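Local coordinates for protein glucosamine--fructose-6-phosphate aminotransferase [isomerizing] (Francisella tularensis subsp. tularensis, PDB 3TBF) that probably catalyses the formation of glucosamine 6-phosphate from fructose 6-phosphate, its C-terminal isomerase part being built of two SIS domains, at residues A[13-16]-A[17-21]; A[340-343]-A[344-347]. All coordinates share one frame; numbering follows the deposited sequence.

Contact 1. Residues A[13-16]-A[17-21]; sequences YMLK and EIYEQ
Lys16 reaches one helical turn forward to Glu20. CB sits beside the N of Glu17. With CG anti to the backbone N (chi1 170°), the chain sets off toward the following turn, and CG comes within 4.1 Å of Glu20 OE1. Bends about the last two torsions then bring CE to 3.8 Å and NZ to 3.2 Å from the same OE1, a salt bridge whose hydrogen bond is weak. Glu20 OE1 also pairs with Lys165, so two lysines share one carboxylate oxygen. A long, flexible lysine suits this partly exposed position. On another side of the helix, Leu15 and Tyr19 run side by side, CD1 of Leu15 3.8 Å from CE1 of Tyr19; the tyrosine hydroxyl is bonded to Asp214. The bend at chi2 lays the Glu17 carboxylate beside Tyr13, OE2 3.6 Å from Tyr13 O without bonding to it and 3.8 Å from Tyr13 CB; the backbone N-H groups of Ile159 and Gly160 satisfy the two carboxylate oxygens. Main-chain bonds from Glu17, Ile18 and Tyr19 to Tyr13, Met14 and Leu15 hold the frame. This is a short alpha-helix with an i to i+4 lysine-glutamate pair, packing Met14, Leu15 and Ile18 on helix 335-355.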
ATOM      1  N   TYR A  13      -3.585 -30.715  -3.846  1.00 21.78           N
ATOM      2  CA  TYR A  13      -4.647 -29.924  -4.437  1.00 22.27           C
ATOM      3  C   TYR A  13      -4.145 -28.593  -4.956  1.00 20.66           C
ATOM      4  O   TYR A  13      -4.581 -28.116  -6.012  1.00 20.75           O
ATOM      5  CB  TYR A  13      -5.783 -29.651  -3.460  1.00 22.66           C
ATOM      6  CG  TYR A  13      -6.604 -30.839  -3.118  1.00 25.87           C
ATOM      7  CD1 TYR A  13      -7.714 -31.197  -3.880  1.00 29.26           C
ATOM      8  CD2 TYR A  13      -6.280 -31.612  -2.017  1.00 30.07           C
ATOM      9  CE1 TYR A  13      -8.479 -32.332  -3.547  1.00 31.37           C
ATOM     10  CE2 TYR A  13      -7.014 -32.734  -1.675  1.00 31.07           C
ATOM     11  CZ  TYR A  13      -8.112 -33.087  -2.417  1.00 32.74           C
ATOM     12  OH  TYR A  13      -8.817 -34.203  -2.003  1.00 33.68           O
HETATM   13  N   MSE A  14      -3.236 -27.975  -4.230  1.00 19.84           N
HETATM   14  CA  MSE A  14      -2.726 -26.677  -4.678  1.00 18.82           C
HETATM   15  C   MSE A  14      -2.150 -26.792  -6.093  1.00 18.70           C
HETATM   16  O   MSE A  14      -2.328 -25.906  -6.893  1.00 17.64           O
HETATM   17  CB  MSE A  14      -1.657 -26.114  -3.759  1.00 17.87           C
HETATM   18  CG  MSE A  14      -1.332 -24.733  -4.185  1.00 18.42           C
HETATM   19 SE   MSE A  14      -0.124 -23.825  -3.031  0.60 25.79          SE
HETATM   20  CE  MSE A  14       0.300 -22.153  -4.133  1.00 19.18           C
ATOM     21  N   LEU A  15      -1.467 -27.883  -6.386  1.00 19.01           N
ATOM     22  CA  LEU A  15      -0.831 -28.034  -7.683  1.00 20.17           C
ATOM     23  C   LEU A  15      -1.875 -28.312  -8.746  1.00 18.67           C
ATOM     24  O   LEU A  15      -1.796 -27.812  -9.833  1.00 18.83           O
ATOM     25  CB  LEU A  15       0.209 -29.151  -7.650  1.00 20.87           C
ATOM     26  CG  LEU A  15       1.091 -29.285  -8.867  1.00 21.85           C
ATOM     27  CD1 LEU A  15       1.837 -28.000  -9.088  1.00 22.35           C
ATOM     28  CD2 LEU A  15       2.051 -30.499  -8.696  1.00 22.97           C
ATOM     29  N   LYS A  16      -2.887 -29.060  -8.404  1.00 18.48           N
ATOM     30  CA  LYS A  16      -4.012 -29.234  -9.343  1.00 18.27           C
ATOM     31  C   LYS A  16      -4.645 -27.890  -9.726  1.00 17.14           C
ATOM     32  O   LYS A  16      -5.010 -27.675 -10.883  1.00 16.59           O
ATOM     33  CB  LYS A  16      -5.103 -30.090  -8.726  1.00 18.75           C
ATOM     34  CG  LYS A  16      -6.377 -30.092  -9.563  1.00 21.05           C
ATOM     35  CD  LYS A  16      -7.408 -30.979  -8.984  1.00 25.43           C
ATOM     36  CE  LYS A  16      -8.338 -30.257  -8.048  1.00 28.94           C
ATOM     37  NZ  LYS A  16      -9.604 -29.960  -8.805  1.00 33.89           N
ATOM     38  N   GLU A  17      -4.767 -26.995  -8.742  1.00 15.58           N
ATOM     39  CA  GLU A  17      -5.472 -25.758  -8.953  1.00 14.42           C
ATOM     40  C   GLU A  17      -4.653 -24.830  -9.783  1.00 12.97           C
ATOM     41  O   GLU A  17      -5.183 -24.088 -10.589  1.00 13.12           O
ATOM     42  CB  GLU A  17      -5.904 -25.141  -7.636  1.00 14.41           C
ATOM     43  CG  GLU A  17      -7.181 -25.840  -7.099  1.00 18.05           C
ATOM     44  CD  GLU A  17      -7.286 -25.913  -5.558  1.00 24.13           C
ATOM     45  OE1 GLU A  17      -6.807 -24.979  -4.868  1.00 24.72           O
ATOM     46  OE2 GLU A  17      -7.868 -26.907  -5.042  1.00 27.37           O
ATOM     47  N   ILE A  18      -3.351 -24.873  -9.621  1.00 12.10           N
ATOM     48  CA  ILE A  18      -2.509 -24.063 -10.457  1.00 12.32           C
ATOM     49  C   ILE A  18      -2.670 -24.549 -11.880  1.00 13.12           C
ATOM     50  O   ILE A  18      -2.750 -23.738 -12.794  1.00 13.50           O
ATOM     51  CB  ILE A  18      -1.070 -24.173 -10.042  1.00 12.15           C
ATOM     52  CG1 ILE A  18      -0.855 -23.417  -8.743  1.00 13.65           C
ATOM     53  CG2 ILE A  18      -0.205 -23.612 -11.077  1.00 12.23           C
ATOM     54  CD1 ILE A  18       0.476 -23.672  -8.108  1.00 15.67           C
ATOM     55  N   TYR A  19      -2.762 -25.866 -12.053  1.00 13.48           N
ATOM     56  CA  TYR A  19      -2.914 -26.446 -13.389  1.00 14.93           C
ATOM     57  C   TYR A  19      -4.308 -26.383 -13.952  1.00 14.67           C
ATOM     58  O   TYR A  19      -4.447 -26.666 -15.109  1.00 15.86           O
ATOM     59  CB  TYR A  19      -2.416 -27.880 -13.457  1.00 14.61           C
ATOM     60  CG  TYR A  19      -0.941 -27.938 -13.706  1.00 15.56           C
ATOM     61  CD1 TYR A  19      -0.044 -27.784 -12.674  1.00 14.68           C
ATOM     62  CD2 TYR A  19      -0.443 -28.163 -14.972  1.00 15.36           C
ATOM     63  CE1 TYR A  19       1.325 -27.857 -12.898  1.00 17.38           C
ATOM     64  CE2 TYR A  19       0.914 -28.254 -15.204  1.00 16.41           C
ATOM     65  CZ  TYR A  19       1.799 -28.102 -14.150  1.00 18.24           C
ATOM     66  OH  TYR A  19       3.166 -28.138 -14.364  1.00 19.93           O
ATOM     67  N   GLU A  20      -5.312 -25.988 -13.165  1.00 14.13           N
ATOM     68  CA  GLU A  20      -6.656 -25.770 -13.707  1.00 14.17           C
ATOM     69  C   GLU A  20      -6.811 -24.376 -14.301  1.00 13.16           C
ATOM     70  O   GLU A  20      -7.834 -24.029 -14.851  1.00 11.16           O
ATOM     71  CB  GLU A  20      -7.678 -25.876 -12.600  1.00 15.84           C
ATOM     72  CG  GLU A  20      -8.091 -27.263 -12.184  1.00 21.59           C
ATOM     73  CD  GLU A  20      -9.248 -27.217 -11.162  1.00 28.44           C
ATOM     74  OE1 GLU A  20      -9.003 -26.998  -9.950  1.00 31.67           O
ATOM     75  OE2 GLU A  20     -10.410 -27.380 -11.583  1.00 35.16           O
ATOM     76  N   GLN A  21      -5.802 -23.531 -14.176  1.00 13.23           N
ATOM     77  CA  GLN A  21      -6.001 -22.128 -14.505  1.00 13.02           C
ATOM     78  C   GLN A  21      -6.294 -21.869 -15.951  1.00 13.33           C
ATOM     79  O   GLN A  21      -7.064 -21.021 -16.277  1.00 13.72           O
ATOM     80  CB  GLN A  21      -4.822 -21.279 -13.999  1.00 13.70           C
ATOM     81  CG  GLN A  21      -4.896 -21.103 -12.507  1.00 12.19           C
ATOM     82  CD  GLN A  21      -3.760 -20.373 -11.946  1.00 15.04           C
ATOM     83  OE1 GLN A  21      -3.908 -19.263 -11.363  1.00 17.04           O
ATOM     84  NE2 GLN A  21      -2.606 -21.003 -12.017  1.00 14.18           N
TER

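Contact 2. Residues A[340-343]-A[344-347]; sequences FTIP and LQLL
Gln345 lies against both Thr341 and Ile342 on one face of a buried helix. Its CG passes 3.3 Å from Thr341 O, and two methyl groups meet its amide from one side: Thr341 CG2 lies over the face, 3.7 Å from NE2, and Ile342 CD1 sits beyond the oxygen end, 3.5 Å from OE1. Thr341 presents that methyl because CG2 is anti to the backbone N, which turns OG1 back to bond with Pro337 O, one turn earlier; a beta-branched threonine can thus offer apolar and polar surfaces at once. Gln345 OE1 in turn probably accepts a hydrogen bond from Gln21 NE2, and a glutamine suits a buried place where its polar end finds partners. Farther round, Ile342 CG2 and Leu346 CD1 make a looser apolar pair at 4.4 Å.

The backbone positions these groups. Thr341 O receives Gln345 N at 3.0 Å and, more weakly, Leu344 N, whereas Leu346 N bonds to Ile342 O with an N-H...O angle of 160°. Pro343 has no N-H to give to the preceding turn, and the helix kinks there, yet its O still accepts Leu347 N at 2.9 Å. Beyond this shell, Phe340, Leu344 and Leu347 pack on strand 278-283, and Pro343 and Leu346 on helix 214-221. Apolar residues fill these surfaces well, since none needs a polar partner at its tip. The arrangement is that of a buried, proline-kinked helix packed on the parallel sheet of an SIS domain, an alpha/beta fold of the three-layer sandwich kind.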
ATOM      1  N   PHE A 340       2.305 -13.770 -15.679  1.00 16.41           N
ATOM      2  CA  PHE A 340       3.472 -13.698 -14.835  1.00 16.18           C
ATOM      3  C   PHE A 340       3.135 -14.181 -13.444  1.00 15.99           C
ATOM      4  O   PHE A 340       4.073 -14.453 -12.695  1.00 17.78           O
ATOM      5  CB  PHE A 340       3.997 -12.297 -14.784  1.00 15.93           C
ATOM      6  CG  PHE A 340       4.916 -11.975 -15.882  1.00 20.23           C
ATOM      7  CD1 PHE A 340       6.099 -12.691 -16.024  1.00 22.73           C
ATOM      8  CD2 PHE A 340       4.654 -10.932 -16.738  1.00 18.92           C
ATOM      9  CE1 PHE A 340       6.986 -12.387 -17.023  1.00 25.10           C
ATOM     10  CE2 PHE A 340       5.525 -10.633 -17.731  1.00 22.49           C
ATOM     11  CZ  PHE A 340       6.698 -11.365 -17.893  1.00 24.91           C
ATOM     12  N   THR A 341       1.840 -14.241 -13.080  1.00 13.28           N
ATOM     13  CA  THR A 341       1.431 -14.782 -11.786  1.00 13.19           C
ATOM     14  C   THR A 341       1.772 -16.252 -11.625  1.00 13.89           C
ATOM     15  O   THR A 341       2.162 -16.687 -10.544  1.00 14.14           O
ATOM     16  CB  THR A 341      -0.088 -14.590 -11.502  1.00 13.03           C
ATOM     17  OG1 THR A 341      -0.369 -13.203 -11.427  1.00 13.98           O
ATOM     18  CG2 THR A 341      -0.489 -15.109 -10.164  1.00 10.61           C
ATOM     19  N   ILE A 342       1.682 -17.015 -12.718  1.00 15.28           N
ATOM     20  CA  ILE A 342       1.818 -18.440 -12.651  1.00 15.47           C
ATOM     21  C   ILE A 342       3.181 -18.913 -12.081  1.00 15.87           C
ATOM     22  O   ILE A 342       3.215 -19.762 -11.213  1.00 15.78           O
ATOM     23  CB  ILE A 342       1.570 -19.058 -14.016  1.00 16.87           C
ATOM     24  CG1 ILE A 342       0.197 -18.656 -14.633  1.00 19.86           C
ATOM     25  CG2 ILE A 342       1.684 -20.546 -13.947  1.00 15.48           C
ATOM     26  CD1 ILE A 342      -1.070 -18.740 -13.775  1.00 18.17           C
ATOM     27  N   PRO A 343       4.295 -18.389 -12.591  1.00 16.18           N
ATOM     28  CA  PRO A 343       5.580 -18.761 -12.098  1.00 16.41           C
ATOM     29  C   PRO A 343       5.713 -18.471 -10.626  1.00 16.40           C
ATOM     30  O   PRO A 343       6.415 -19.190  -9.916  1.00 16.59           O
ATOM     31  CB  PRO A 343       6.560 -17.821 -12.871  1.00 17.60           C
ATOM     32  CG  PRO A 343       5.829 -17.236 -13.999  1.00 17.38           C
ATOM     33  CD  PRO A 343       4.390 -17.609 -13.857  1.00 18.31           C
ATOM     34  N   LEU A 344       5.088 -17.385 -10.172  1.00 16.00           N
ATOM     35  CA  LEU A 344       5.211 -16.997  -8.816  1.00 14.63           C
ATOM     36  C   LEU A 344       4.408 -17.982  -7.977  1.00 14.10           C
ATOM     37  O   LEU A 344       4.787 -18.318  -6.854  1.00 13.94           O
ATOM     38  CB  LEU A 344       4.742 -15.564  -8.668  1.00 15.15           C
ATOM     39  CG  LEU A 344       5.451 -14.496  -9.527  1.00 16.05           C
ATOM     40  CD1 LEU A 344       5.007 -13.059  -9.139  1.00 13.81           C
ATOM     41  CD2 LEU A 344       6.970 -14.622  -9.399  1.00 14.78           C
ATOM     42  N   GLN A 345       3.312 -18.501  -8.509  1.00 14.08           N
ATOM     43  CA  GLN A 345       2.542 -19.486  -7.730  1.00 13.43           C
ATOM     44  C   GLN A 345       3.351 -20.748  -7.650  1.00 13.98           C
ATOM     45  O   GLN A 345       3.384 -21.373  -6.608  1.00 15.16           O
ATOM     46  CB  GLN A 345       1.202 -19.817  -8.346  1.00 13.01           C
ATOM     47  CG  GLN A 345       0.339 -18.654  -8.590  1.00 15.61           C
ATOM     48  CD  GLN A 345      -0.821 -18.970  -9.500  1.00 18.25           C
ATOM     49  OE1 GLN A 345      -0.704 -19.737 -10.470  1.00 17.62           O
ATOM     50  NE2 GLN A 345      -1.976 -18.400  -9.169  1.00 16.83           N
ATOM     51  N   LEU A 346       3.988 -21.131  -8.753  1.00 13.55           N
ATOM     52  CA  LEU A 346       4.775 -22.361  -8.783  1.00 14.85           C
ATOM     53  C   LEU A 346       5.986 -22.258  -7.853  1.00 16.00           C
ATOM     54  O   LEU A 346       6.359 -23.212  -7.171  1.00 17.57           O
ATOM     55  CB  LEU A 346       5.209 -22.679 -10.197  1.00 14.10           C
ATOM     56  CG  LEU A 346       4.136 -23.237 -11.154  1.00 14.79           C
ATOM     57  CD1 LEU A 346       4.673 -23.487 -12.589  1.00 14.81           C
ATOM     58  CD2 LEU A 346       3.568 -24.521 -10.665  1.00 14.18           C
ATOM     59  N   LEU A 347       6.552 -21.078  -7.774  1.00 16.23           N
ATOM     60  CA  LEU A 347       7.671 -20.845  -6.919  1.00 16.70           C
ATOM     61  C   LEU A 347       7.263 -21.085  -5.516  1.00 18.00           C
ATOM     62  O   LEU A 347       7.992 -21.718  -4.744  1.00 20.07           O
ATOM     63  CB  LEU A 347       8.164 -19.419  -7.061  1.00 16.11           C
ATOM     64  CG  LEU A 347       9.457 -19.089  -6.250  1.00 19.55           C
ATOM     65  CD1 LEU A 347      10.636 -20.035  -6.569  1.00 17.39           C
ATOM     66  CD2 LEU A 347       9.870 -17.628  -6.419  1.00 13.40           C
TER

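How the contacts relate
Contact 1, on helix 13-19 and the residues just after it, and contact 2, on helix 335-355, have centres about 12 Å apart and meet directly. Gln21 NE2 lies 2.8 Å from Gln345 OE1, a probable hydrogen bond between two buried amides, and the same NE2 packs 3.3 Å from Ile342 CD1. Gln21 NE2 also bonds to Ile18 O, which helps hold the amide in place. Alongside, Ile18 adds apolar contact: its CD1 is 3.9 Å from Gln345 CB, and its CG2 touches Leu346 CD2. Helix 13-19, through Ile18, and the start of helix 21-30, through Gln21, thus both pack on helix 335-355 of the second SIS domain, joining segments more than 300 residues apart in sequence.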